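AP endonuclease, family 2 (Brucella melitensis biovar Abortus, PDB 3NGF) probably catalyses the isomerisation of hydroxypyruvate as a manganese-binding TIM-barrel enzyme of the hyi family. Local coordinates at residues F25-F29 / F42-F48; F67-P71 / N94-A98; Q165-V169 / V182-L186; L196-I200 / Y230-L235. All coordinates share one frame. Where two conformers were deposited one is given. Residues are numbered along the deposited sequence.

Interaction 1 (F25-F29 / F42-F48); sequences FLERF and FLFPYDF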
loop_
_atom_site.group_PDB
_atom_site.type_symbol
_atom_site.label_atom_id
_atom_site.label_comp_id
_atom_site.label_asym_id
_atom_site.label_seq_id
_atom_site.Cartn_x
_atom_site.Cartn_y
_atom_site.Cartn_z
ATOM N N PHE A 25 8.155 14.259 9.686
ATOM C CA PHE A 25 7.458 12.985 9.780
ATOM C C PHE A 25 6.865 12.681 11.157
ATOM O O PHE A 25 5.681 12.364 11.274
ATOM C CB PHE A 25 8.421 11.872 9.370
ATOM C CG PHE A 25 7.829 10.471 9.448
ATOM C CD1 PHE A 25 6.838 10.058 8.569
ATOM C CD2 PHE A 25 8.301 9.565 10.388
ATOM C CE1 PHE A 25 6.315 8.775 8.637
ATOM C CE2 PHE A 25 7.784 8.290 10.459
ATOM C CZ PHE A 25 6.775 7.899 9.572
ATOM N N LEU A 26 7.662 12.825 12.204
ATOM C CA LEU A 26 7.169 12.450 13.537
ATOM C C LEU A 26 5.972 13.298 14.000
ATOM O O LEU A 26 5.127 12.806 14.761
ATOM C CB LEU A 26 8.281 12.446 14.560
ATOM C CG LEU A 26 9.358 11.362 14.370
ATOM C CD1 LEU A 26 10.387 11.413 15.482
ATOM C CD2 LEU A 26 8.743 9.945 14.323
ATOM N N GLU A 27 5.905 14.540 13.532
ATOM C CA GLU A 27 4.821 15.456 13.879
ATOM C C GLU A 27 3.506 15.129 13.134
ATOM O O GLU A 27 2.432 15.623 13.512
ATOM C CB GLU A 27 5.262 16.910 13.605
ATOM C CG GLU A 27 6.248 17.472 14.658
ATOM C CD GLU A 27 6.890 18.808 14.298
ATOM O OE1 GLU A 27 8.097 18.994 14.618
ATOM O OE2 GLU A 27 6.193 19.666 13.700
ATOM N N ARG A 28 3.584 14.291 12.098
ATOM C CA ARG A 28 2.420 13.991 11.236
ATOM C C ARG A 28 1.379 13.112 11.923
ATOM O O ARG A 28 0.197 13.174 11.598
ATOM C CB ARG A 28 2.872 13.360 9.899
ATOM C CG ARG A 28 3.828 14.307 9.153
ATOM C CD ARG A 28 4.284 13.802 7.789
ATOM N NE ARG A 28 5.380 14.634 7.316
ATOM C CZ ARG A 28 6.329 14.255 6.484
ATOM N NH1 ARG A 28 6.300 13.034 5.926
ATOM N NH2 ARG A 28 7.280 15.119 6.157
ATOM N N PHE A 29 1.826 12.292 12.888
ATOM C CA PHE A 29 0.923 11.403 13.611
ATOM C C PHE A 29 -0.143 12.192 14.377
ATOM O O PHE A 29 -1.349 11.937 14.222
ATOM C CB PHE A 29 1.701 10.480 14.551
ATOM C CG PHE A 29 2.606 9.499 13.830
ATOM C CD1 PHE A 29 2.171 8.217 13.549
ATOM C CD2 PHE A 29 3.885 9.871 13.445
ATOM C CE1 PHE A 29 2.992 7.313 12.894
ATOM C CE2 PHE A 29 4.719 8.986 12.787
ATOM C CZ PHE A 29 4.262 7.705 12.492
ATOM N N PHE A 42 2.309 4.560 5.668
ATOM C CA PHE A 42 3.416 5.303 5.079
ATOM C C PHE A 42 4.300 4.299 4.366
ATOM O O PHE A 42 4.051 3.104 4.478
ATOM C CB PHE A 42 4.219 6.146 6.115
ATOM C CG PHE A 42 4.470 5.439 7.415
ATOM C CD1 PHE A 42 5.380 4.394 7.480
ATOM C CD2 PHE A 42 3.790 5.801 8.558
ATOM C CE1 PHE A 42 5.611 3.715 8.695
ATOM C CE2 PHE A 42 4.026 5.137 9.765
ATOM C CZ PHE A 42 4.918 4.121 9.839
ATOM N N LEU A 43 5.298 4.743 3.608
ATOM C CA LEU A 43 6.104 3.791 2.850
ATOM C C LEU A 43 7.120 3.076 3.734
ATOM O O LEU A 43 7.038 1.851 3.927
ATOM C CB LEU A 43 6.782 4.489 1.667
ATOM C CG LEU A 43 5.804 4.679 0.511
ATOM C CD1 LEU A 43 4.848 5.780 0.800
ATOM C CD2 LEU A 43 6.535 4.907 -0.824
ATOM N N PHE A 44 8.046 3.838 4.313
ATOM C CA PHE A 44 9.205 3.246 4.994
ATOM C C PHE A 44 9.458 3.816 6.377
ATOM O O PHE A 44 9.706 5.010 6.517
ATOM C CB PHE A 44 10.476 3.393 4.132
ATOM C CG PHE A 44 10.287 3.015 2.683
ATOM C CD1 PHE A 44 10.063 1.697 2.305
ATOM C CD2 PHE A 44 10.338 3.981 1.684
ATOM C CE1 PHE A 44 9.900 1.341 0.966
ATOM C CE2 PHE A 44 10.158 3.629 0.353
ATOM C CZ PHE A 44 9.945 2.308 -0.007
ATOM N N PRO A 45 9.420 2.963 7.410
ATOM C CA PRO A 45 9.744 3.417 8.767
ATOM C C PRO A 45 11.221 3.269 9.156
ATOM O O PRO A 45 11.593 3.608 10.288
ATOM C CB PRO A 45 8.923 2.473 9.622
ATOM C CG PRO A 45 8.940 1.207 8.848
ATOM C CD PRO A 45 8.899 1.588 7.403
ATOM N N TYR A 46 12.059 2.789 8.239
ATOM C CA TYR A 46 13.342 2.192 8.611
ATOM C C TYR A 46 14.398 3.200 9.051
ATOM O O TYR A 46 15.400 2.793 9.657
ATOM C CB TYR A 46 13.865 1.262 7.494
ATOM C CG TYR A 46 12.812 0.239 7.128
ATOM C CD1 TYR A 46 12.423 -0.727 8.040
ATOM C CD2 TYR A 46 12.143 0.290 5.921
ATOM C CE1 TYR A 46 11.446 -1.616 7.765
ATOM C CE2 TYR A 46 11.157 -0.610 5.629
ATOM C CZ TYR A 46 10.787 -1.553 6.558
ATOM O OH TYR A 46 9.784 -2.466 6.287
ATOM N N ASP A 47 14.191 4.494 8.755
ATOM C CA ASP A 47 15.107 5.545 9.231
ATOM C C ASP A 47 14.743 6.049 10.631
ATOM O O ASP A 47 15.414 6.954 11.149
ATOM C CB ASP A 47 15.197 6.718 8.237
ATOM C CG ASP A 47 16.524 7.521 8.363
ATOM O OD1 ASP A 47 17.633 6.920 8.512
ATOM O OD2 ASP A 47 16.457 8.775 8.295
ATOM N N PHE A 48 13.723 5.445 11.243
ATOM C CA PHE A 48 13.289 5.761 12.609
ATOM C C PHE A 48 13.275 4.514 13.499
ATOM O O PHE A 48 13.106 3.391 13.005
ATOM C CB PHE A 48 11.901 6.434 12.566
ATOM C CG PHE A 48 11.860 7.710 11.756
ATOM C CD1 PHE A 48 11.615 7.681 10.377
ATOM C CD2 PHE A 48 12.058 8.950 12.374
ATOM C CE1 PHE A 48 11.584 8.861 9.638
ATOM C CE2 PHE A 48 12.027 10.126 11.661
ATOM C CZ PHE A 48 11.795 10.103 10.282
#
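Phe42 opens the loop that follows barrel strand 39-41, and its ring meets helix 25-34 at two places. Phe25 points its ring edge at the face of Phe42. This is a T-shaped pair with centroids 5.2 Å apart and planes at 81°, and Phe25 CZ lies 3.8 Å from Phe42 CD2. Phe29, one turn further along the helix, brings its CZ to 3.8 Å from Phe42 CE2. The chain then swings away from the helix. Phe44 has its CA-to-CB bond directed away, and Tyr46 reaches Asn68 on the next strand. A type I beta turn from Pro45 to Phe48, closed by Phe48 N to Pro45 O at 3.0 Å, brings the loop back. Phe48 then lies obliquely against Phe25, with planes at 35° and Phe25 CD2 3.4 Å from Phe48 CE1. Leu26 CD2 touches Phe48 CD2 at 4.0 Å. Phe25 therefore sits between Phe42 and Phe48 in an aromatic cluster beside the mouth of the TIM barrel. Phe42 is about 9 Å, side chain to side chain, from the manganese ligand Gln211. All the cross-segment contacts are apolar, so the fit of rings and of Leu26, rather than polar bonding between the segments, joins this loop to the first barrel helix.

Interaction 2 (F67-P71 / N94-A98); sequences FNMPP and NVDIA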
loop_
_atom_site.group_PDB
_atom_site.type_symbol
_atom_site.label_atom_id
_atom_site.label_comp_id
_atom_site.label_asym_id
_atom_site.label_seq_id
_atom_site.Cartn_x
_atom_site.Cartn_y
_atom_site.Cartn_z
ATOM N N PHE A 67 2.647 -0.663 5.780
ATOM C CA PHE A 67 3.879 -0.053 5.284
ATOM C C PHE A 67 4.620 -1.048 4.382
ATOM O O PHE A 67 4.154 -2.184 4.163
ATOM C CB PHE A 67 4.772 0.525 6.394
ATOM C CG PHE A 67 5.234 -0.491 7.419
ATOM C CD1 PHE A 67 6.449 -1.168 7.234
ATOM C CD2 PHE A 67 4.453 -0.780 8.531
ATOM C CE1 PHE A 67 6.900 -2.114 8.178
ATOM C CE2 PHE A 67 4.875 -1.685 9.473
ATOM C CZ PHE A 67 6.096 -2.359 9.305
ATOM N N ASN A 68 5.689 -0.578 3.762
ATOM C CA ASN A 68 6.419 -1.402 2.791
ATOM C C ASN A 68 7.622 -2.066 3.410
ATOM O O ASN A 68 8.272 -1.513 4.303
ATOM C CB ASN A 68 6.918 -0.565 1.619
ATOM C CG ASN A 68 5.825 0.085 0.833
ATOM O OD1 ASN A 68 4.650 -0.058 1.133
ATOM N ND2 ASN A 68 6.221 0.834 -0.215
ATOM N N MET A 69 7.970 -3.235 2.884
ATOM C CA MET A 69 9.257 -3.843 3.193
ATOM C C MET A 69 10.407 -2.987 2.606
ATOM O O MET A 69 10.181 -2.177 1.701
ATOM C CB MET A 69 9.295 -5.270 2.640
ATOM C CG MET A 69 8.174 -6.164 3.160
ATOM S SD MET A 69 8.434 -7.859 2.677
ATOM C CE MET A 69 7.175 -8.710 3.651
ATOM N N PRO A 70 11.641 -3.164 3.107
ATOM C CA PRO A 70 12.759 -2.362 2.576
ATOM C C PRO A 70 12.843 -2.498 1.042
ATOM O O PRO A 70 12.684 -3.608 0.505
ATOM C CB PRO A 70 13.978 -2.963 3.268
ATOM C CG PRO A 70 13.456 -3.543 4.532
ATOM C CD PRO A 70 12.053 -4.000 4.248
ATOM N N PRO A 71 13.073 -1.389 0.336
ATOM C CA PRO A 71 13.030 -1.391 -1.133
ATOM C C PRO A 71 14.368 -1.615 -1.860
ATOM O O PRO A 71 14.391 -1.673 -3.095
ATOM C CB PRO A 71 12.557 0.016 -1.418
ATOM C CG PRO A 71 13.229 0.810 -0.390
ATOM C CD PRO A 71 13.233 -0.023 0.854
ATOM N N ASN A 94 15.474 -8.796 4.415
ATOM C CA ASN A 94 14.586 -7.618 4.523
ATOM C C ASN A 94 13.222 -7.966 5.113
ATOM O O ASN A 94 12.557 -7.128 5.755
ATOM C CB ASN A 94 14.448 -6.963 3.149
ATOM C CG ASN A 94 15.684 -6.139 2.758
ATOM O OD1 ASN A 94 16.507 -5.781 3.603
ATOM N ND2 ASN A 94 15.776 -5.781 1.471
ATOM N N VAL A 95 12.787 -9.208 4.948
ATOM C CA VAL A 95 11.565 -9.651 5.598
ATOM C C VAL A 95 11.686 -9.620 7.117
ATOM O O VAL A 95 10.735 -9.225 7.794
ATOM C CB VAL A 95 11.119 -11.053 5.123
ATOM C CG1 VAL A 95 9.883 -11.566 5.957
ATOM C CG2 VAL A 95 10.786 -10.997 3.656
ATOM N N ASP A 96 12.841 -10.041 7.636
ATOM C CA ASP A 96 13.112 -10.005 9.077
ATOM C C ASP A 96 12.985 -8.589 9.630
ATOM O O ASP A 96 12.379 -8.373 10.683
ATOM C CB ASP A 96 14.516 -10.546 9.388
ATOM C CG ASP A 96 14.636 -12.045 9.158
ATOM O OD1 ASP A 96 13.655 -12.766 9.401
ATOM O OD2 ASP A 96 15.720 -12.510 8.737
ATOM N N ILE A 97 13.565 -7.641 8.901
ATOM C CA ILE A 97 13.577 -6.246 9.272
ATOM C C ILE A 97 12.151 -5.702 9.263
ATOM O O ILE A 97 11.715 -5.086 10.234
ATOM C CB ILE A 97 14.457 -5.414 8.302
ATOM C CG1 ILE A 97 15.939 -5.805 8.431
ATOM C CG2 ILE A 97 14.313 -3.911 8.592
ATOM C CD1 ILE A 97 16.848 -5.070 7.437
ATOM N N ALA A 98 11.417 -5.971 8.176
ATOM C CA ALA A 98 9.993 -5.583 8.096
ATOM C C ALA A 98 9.132 -6.182 9.231
ATOM O O ALA A 98 8.304 -5.480 9.810
ATOM C CB ALA A 98 9.423 -5.973 6.729
HETATM O O HOH W 1 12.785 -6.243 0.151
#
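In this TIM barrel, the end of strand 63-68 and the loop after it lie against helix 88-104, which leads on to the next strand, 109-111. Pro70 has the most surface covered. Its CA-to-CB bond points toward the helix, and the ring rests on one side of it. Pro70 CD is 3.5 Å from Asn94 O and 4.1 Å from Ala98 CB, while Pro70 CG is 4.2 Å from Ile97 CG2. Asn94 O already accepts the helical bond from Ala98 N at 2.9 Å, so the proline packs over a carbonyl that is in use. Ala98 comes next in buried area. Its small methyl group lets the chain come close: the CA atoms of Met69 and Ala98 are 5.3 Å apart. Met69 CG packs on Ala98 CB at 3.8 Å. The extended Met69 side chain, the third large contributor, goes on to put its SD 4.0 Å from Val95 CG2. It also touches Phe91 of the same helix and Leu110 on strand 109-111, so it fills space between helix and sheet. Phe67 adds its ring edge, with CZ 3.9 Å from Ala98 O. At the other end of the contact a water bridges the two segments: it donates to Pro70 O at 2.7 Å and accepts a weak bond from Asn94 ND2 at 3.3 Å.

Interaction 3 (Q165-V169 / V182-L186); sequences QLEAV and VQLDL. With MN (manganese (II) ion), chain C.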
loop_
_atom_site.group_PDB
_atom_site.type_symbol
_atom_site.label_atom_id
_atom_site.label_comp_id
_atom_site.label_asym_id
_atom_site.label_seq_id
_atom_site.Cartn_x
_atom_site.Cartn_y
_atom_site.Cartn_z
ATOM N N GLN A 165 -4.029 -5.208 -12.664
ATOM C CA GLN A 165 -4.704 -5.824 -11.493
ATOM C C GLN A 165 -4.996 -7.317 -11.604
ATOM O O GLN A 165 -4.650 -8.076 -10.698
ATOM C CB GLN A 165 -6.005 -5.075 -11.145
ATOM C CG GLN A 165 -5.837 -3.612 -10.851
ATOM C CD GLN A 165 -5.013 -3.342 -9.591
ATOM O OE1 GLN A 165 -5.043 -4.125 -8.627
ATOM N NE2 GLN A 165 -4.308 -2.214 -9.585
ATOM N N LEU A 166 -5.670 -7.753 -12.666
ATOM C CA LEU A 166 -6.023 -9.169 -12.770
ATOM C C LEU A 166 -4.772 -10.030 -13.013
ATOM O O LEU A 166 -4.728 -11.203 -12.620
ATOM C CB LEU A 166 -7.085 -9.396 -13.853
ATOM C CG LEU A 166 -8.460 -8.768 -13.603
ATOM C CD1 LEU A 166 -9.391 -9.153 -14.746
ATOM C CD2 LEU A 166 -9.040 -9.222 -12.286
ATOM N N GLU A 167 -3.747 -9.452 -13.631
ATOM C CA GLU A 167 -2.472 -10.151 -13.791
ATOM C C GLU A 167 -1.885 -10.421 -12.400
ATOM O O GLU A 167 -1.333 -11.501 -12.148
ATOM C CB GLU A 167 -1.512 -9.306 -14.605
ATOM C CG GLU A 167 -0.147 -9.918 -14.784
ATOM C CD GLU A 167 0.772 -9.089 -15.668
ATOM O OE1 GLU A 167 0.406 -7.947 -16.059
ATOM O OE2 GLU A 167 1.876 -9.601 -15.977
ATOM N N ALA A 168 -2.011 -9.446 -11.502
ATOM C CA ALA A 168 -1.509 -9.607 -10.130
ATOM C C ALA A 168 -2.312 -10.676 -9.385
ATOM O O ALA A 168 -1.744 -11.481 -8.624
ATOM C CB ALA A 168 -1.534 -8.267 -9.349
ATOM N N VAL A 169 -3.635 -10.685 -9.573
ATOM C CA VAL A 169 -4.482 -11.738 -8.997
ATOM C C VAL A 169 -4.008 -13.124 -9.452
ATOM O O VAL A 169 -3.917 -14.064 -8.652
ATOM C CB VAL A 169 -5.952 -11.535 -9.343
ATOM C CG1 VAL A 169 -6.770 -12.757 -8.966
ATOM C CG2 VAL A 169 -6.485 -10.245 -8.656
ATOM N N VAL A 182 -3.676 -8.761 -3.099
ATOM C CA VAL A 182 -3.400 -7.588 -3.911
ATOM C C VAL A 182 -3.705 -6.315 -3.115
ATOM O O VAL A 182 -4.667 -6.260 -2.323
ATOM C CB VAL A 182 -4.261 -7.608 -5.178
ATOM C CG1 VAL A 182 -4.030 -6.320 -6.056
ATOM C CG2 VAL A 182 -3.953 -8.880 -6.005
ATOM N N GLN A 183 -2.842 -5.315 -3.287
ATOM C CA GLN A 183 -3.080 -3.964 -2.810
ATOM C C GLN A 183 -3.657 -3.180 -4.001
ATOM O O GLN A 183 -2.960 -2.936 -4.984
ATOM C CB GLN A 183 -1.766 -3.361 -2.334
ATOM C CG GLN A 183 -1.840 -1.923 -1.804
ATOM C CD GLN A 183 -0.561 -1.500 -1.139
ATOM O OE1 GLN A 183 0.120 -2.303 -0.513
ATOM N NE2 GLN A 183 -0.229 -0.219 -1.242
ATOM N N LEU A 184 -4.937 -2.840 -3.913
ATOM C CA LEU A 184 -5.686 -2.197 -5.007
ATOM C C LEU A 184 -5.681 -0.671 -4.827
ATOM O O LEU A 184 -6.493 -0.118 -4.063
ATOM C CB LEU A 184 -7.118 -2.741 -4.993
ATOM C CG LEU A 184 -8.145 -2.171 -5.973
ATOM C CD1 LEU A 184 -7.616 -2.225 -7.404
ATOM C CD2 LEU A 184 -9.521 -2.875 -5.838
ATOM N N ASP A 185 -4.734 -0.009 -5.481
ATOM C CA ASP A 185 -4.659 1.456 -5.520
ATOM C C ASP A 185 -5.466 1.898 -6.758
ATOM O O ASP A 185 -5.111 1.580 -7.929
ATOM C CB ASP A 185 -3.184 1.872 -5.547
ATOM C CG ASP A 185 -2.963 3.380 -5.566
ATOM O OD1 ASP A 185 -3.793 4.089 -6.134
ATOM O OD2 ASP A 185 -1.924 3.874 -5.059
ATOM N N LEU A 186 -6.588 2.565 -6.498
ATOM C CA LEU A 186 -7.555 2.827 -7.571
ATOM C C LEU A 186 -7.030 3.873 -8.542
ATOM O O LEU A 186 -7.464 3.965 -9.710
ATOM C CB LEU A 186 -8.916 3.217 -6.981
ATOM C CG LEU A 186 -9.643 2.079 -6.280
ATOM C CD1 LEU A 186 -10.856 2.612 -5.532
ATOM C CD2 LEU A 186 -10.041 0.964 -7.283
HETATM MN MN MN C . -0.195 3.114 -3.900
HETATM O O HOH W 2 -2.675 -1.201 -7.224
HETATM O O HOH W 3 1.644 2.292 -2.474
HETATM O O HOH W 4 1.484 3.938 -5.184
#
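A water buried between helix and strand makes the polar link here, in place of any direct bond. It accepts from Gln165 NE2 at 3.0 Å, donates to Gln183 O at 2.8 Å and accepts from Asp185 N at 2.9 Å. The CA-to-CB bond of Gln165 points toward the strand, but its OE1 lies against carbon: Val182 CG1 at 3.5 Å and Leu184 CD1 at 3.4 Å. That oxygen has no polar partner in the model. Further along the helix the contact is apolar. Val182 CG2 packs 3.9 Å from Val169 CG2 and 4.2 Å from Ala168 CB. The helix segment runs antiparallel to the strand, at 170° and 9.2 Å between axes. This is the helix-to-strand return of the beta-alpha-beta unit formed by strand 146-149, helix 165-175 and strand 180-185 of the TIM barrel. The strand ends at the metal site. Asp185 OD2 binds manganese at 2.2 Å, and Glu150, Gln211 and Glu247 also bind the ion. Two waters bind it as well. The CA-to-CB bond of Gln183 points away from the helix, and its NE2 is hydrogen-bonded to OE1 of Gln211. Asp185 OD1 caps the following helix through weak bonds. Asp185 thus binds metal through its carboxylate and the buried water through its backbone N, so the water links the outer helix to the backbone of a metal ligand.

Interaction 4 (L196-I200 / Y230-L235); sequences LTRLI and YLFSVL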
loop_
_atom_site.group_PDB
_atom_site.type_symbol
_atom_site.label_atom_id
_atom_site.label_comp_id
_atom_site.label_asym_id
_atom_site.label_seq_id
_atom_site.Cartn_x
_atom_site.Cartn_y
_atom_site.Cartn_z
ATOM N N LEU A 196 -13.693 0.031 -13.246
ATOM C CA LEU A 196 -13.363 -0.197 -11.837
ATOM C C LEU A 196 -14.443 -0.898 -11.033
ATOM O O LEU A 196 -14.119 -1.713 -10.170
ATOM C CB LEU A 196 -12.984 1.114 -11.154
ATOM C CG LEU A 196 -11.821 1.912 -11.736
ATOM C CD1 LEU A 196 -11.591 3.168 -10.887
ATOM C CD2 LEU A 196 -10.521 1.117 -11.879
ATOM N N THR A 197 -15.718 -0.616 -11.300
ATOM C CA THR A 197 -16.805 -1.270 -10.559
ATOM C C THR A 197 -16.802 -2.772 -10.787
ATOM O O THR A 197 -16.784 -3.577 -9.827
ATOM C CB THR A 197 -18.164 -0.689 -10.906
ATOM O OG1 THR A 197 -18.157 0.701 -10.591
ATOM C CG2 THR A 197 -19.287 -1.389 -10.112
ATOM N N ARG A 198 -16.731 -3.143 -12.057
ATOM C CA ARG A 198 -16.692 -4.554 -12.438
ATOM C C ARG A 198 -15.371 -5.214 -12.072
ATOM O O ARG A 198 -15.341 -6.402 -11.713
ATOM C CB ARG A 198 -17.034 -4.691 -13.934
ATOM C CG ARG A 198 -18.469 -4.282 -14.237
ATOM C CD ARG A 198 -19.500 -5.234 -13.649
ATOM N NE ARG A 198 -20.835 -4.864 -14.121
ATOM C CZ ARG A 198 -21.768 -4.243 -13.411
ATOM N NH1 ARG A 198 -21.592 -3.954 -12.126
ATOM N NH2 ARG A 198 -22.918 -3.932 -14.001
ATOM N N LEU A 199 -14.288 -4.429 -12.047
ATOM C CA LEU A 199 -13.000 -4.946 -11.615
ATOM C C LEU A 199 -13.028 -5.307 -10.115
ATOM O O LEU A 199 -12.593 -6.398 -9.720
ATOM C CB LEU A 199 -11.920 -3.910 -11.835
ATOM C CG LEU A 199 -10.479 -4.283 -11.549
ATOM C CD1 LEU A 199 -10.038 -5.461 -12.409
ATOM C CD2 LEU A 199 -9.527 -3.046 -11.765
ATOM N N ILE A 200 -13.531 -4.374 -9.301
ATOM C CA ILE A 200 -13.680 -4.579 -7.848
ATOM C C ILE A 200 -14.503 -5.809 -7.574
ATOM O O ILE A 200 -14.130 -6.638 -6.720
ATOM C CB ILE A 200 -14.304 -3.341 -7.128
ATOM C CG1 ILE A 200 -13.311 -2.168 -7.169
ATOM C CG2 ILE A 200 -14.691 -3.699 -5.687
ATOM C CD1 ILE A 200 -13.876 -0.806 -6.696
ATOM N N TYR A 230 -19.151 7.126 -5.146
ATOM C CA TYR A 230 -19.752 5.944 -5.741
ATOM C C TYR A 230 -18.886 4.731 -5.487
ATOM O O TYR A 230 -19.399 3.653 -5.133
ATOM C CB TYR A 230 -19.935 6.099 -7.248
ATOM C CG TYR A 230 -20.459 4.833 -7.892
ATOM C CD1 TYR A 230 -21.782 4.480 -7.759
ATOM C CD2 TYR A 230 -19.618 3.978 -8.612
ATOM C CE1 TYR A 230 -22.269 3.345 -8.339
ATOM C CE2 TYR A 230 -20.108 2.817 -9.191
ATOM C CZ TYR A 230 -21.418 2.504 -9.050
ATOM O OH TYR A 230 -21.960 1.367 -9.634
ATOM N N LEU A 231 -17.577 4.904 -5.676
ATOM C CA LEU A 231 -16.637 3.796 -5.521
ATOM C C LEU A 231 -16.613 3.338 -4.049
ATOM O O LEU A 231 -16.517 2.148 -3.779
ATOM C CB LEU A 231 -15.245 4.209 -6.017
ATOM C CG LEU A 231 -15.102 4.336 -7.545
ATOM C CD1 LEU A 231 -13.756 4.992 -7.893
ATOM C CD2 LEU A 231 -15.227 2.986 -8.245
ATOM N N PHE A 232 -16.717 4.272 -3.100
ATOM C CA PHE A 232 -16.860 3.879 -1.678
ATOM C C PHE A 232 -18.082 2.992 -1.477
ATOM O O PHE A 232 -18.039 2.036 -0.696
ATOM C CB PHE A 232 -16.969 5.084 -0.730
ATOM C CG PHE A 232 -15.813 6.046 -0.794
ATOM C CD1 PHE A 232 -14.554 5.663 -1.246
ATOM C CD2 PHE A 232 -15.992 7.357 -0.378
ATOM C CE1 PHE A 232 -13.531 6.571 -1.307
ATOM C CE2 PHE A 232 -14.962 8.269 -0.437
ATOM C CZ PHE A 232 -13.730 7.875 -0.895
ATOM N N SER A 233 -19.162 3.274 -2.207
ATOM C CA SER A 233 -20.404 2.515 -2.052
ATOM C C SER A 233 -20.228 1.118 -2.651
ATOM O O SER A 233 -20.789 0.146 -2.124
ATOM C CB SER A 233 -21.621 3.253 -2.652
ATOM O OG SER A 233 -21.641 3.168 -4.068
ATOM N N VAL A 234 -19.379 1.014 -3.677
ATOM C CA VAL A 234 -19.069 -0.281 -4.302
ATOM C C VAL A 234 -18.286 -1.149 -3.303
ATOM O O VAL A 234 -18.600 -2.336 -3.124
ATOM C CB VAL A 234 -18.282 -0.120 -5.634
ATOM C CG1 VAL A 234 -17.887 -1.470 -6.224
ATOM C CG2 VAL A 234 -19.114 0.703 -6.688
ATOM N N LEU A 235 -17.285 -0.554 -2.653
ATOM C CA LEU A 235 -16.465 -1.285 -1.686
ATOM C C LEU A 235 -17.358 -1.855 -0.599
ATOM O O LEU A 235 -17.184 -3.018 -0.170
ATOM C CB LEU A 235 -15.396 -0.374 -1.082
ATOM C CG LEU A 235 -14.275 -0.008 -2.061
ATOM C CD1 LEU A 235 -13.321 1.034 -1.475
ATOM C CD2 LEU A 235 -13.486 -1.272 -2.496
#
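Ile200 overlaps three side chains of the neighbouring helix. Its CG2 lies 3.9 Å from Val234 CG1 and 4.2 Å from Leu235 CD2, and its CD1 is 4.3 Å from Leu231 CD2. One turn earlier, Leu196 CD1 meets Leu231 CD1 at 4.1 Å. Leu231 therefore reaches both Leu196 and Ile200. Thr197 sits nearer the surface. Its CG2 is 4.0 Å from Val234 CG2, and the CA atoms of Thr197 and Val234 are 6.7 Å apart. The two helices, 196-202 and 228-237, are adjacent in the outer layer of the TIM barrel, with strand 207-212 between them in sequence. Their segments run nearly parallel, crossing at -17° with axes 10.3 Å apart, as expected for neighbouring helices around a parallel barrel. Ile200 and Leu235 also both touch Phe207 on that strand, so the helix pair packs onto the sheet at this point. Leu196 and Leu231 share a further neighbour, Leu226, in the loop before the second helix. On the second helix, Ser233 OG donates to Tyr230 O at 2.5 Å. The ring of Tyr230 turns its edge to Thr197, with Tyr230 CE2 3.2 Å from Thr197 OG1.

In the fold
The four contacts follow one another along the chain without nesting or crossing. Interaction 1 closes a loop from the first barrel helix across strand 39-41. Interaction 2 then closes one from the end of strand 63-68 to helix 88-104. These two touch: Tyr46 OH and Leu43 O are probably hydrogen-bonded to Asn68 O and N. Interaction 3 closes the return from helix 165-175 to the manganese-binding strand. Interaction 4 spans strand 207-212 to join two outer helices. Interactions 3 and 4 also touch, through Leu199 on Gln165 and Leu166 and through Ile200 on Leu184. Interactions 1 and 4 lie on opposite sides of the barrel, with centres about 30 Å apart.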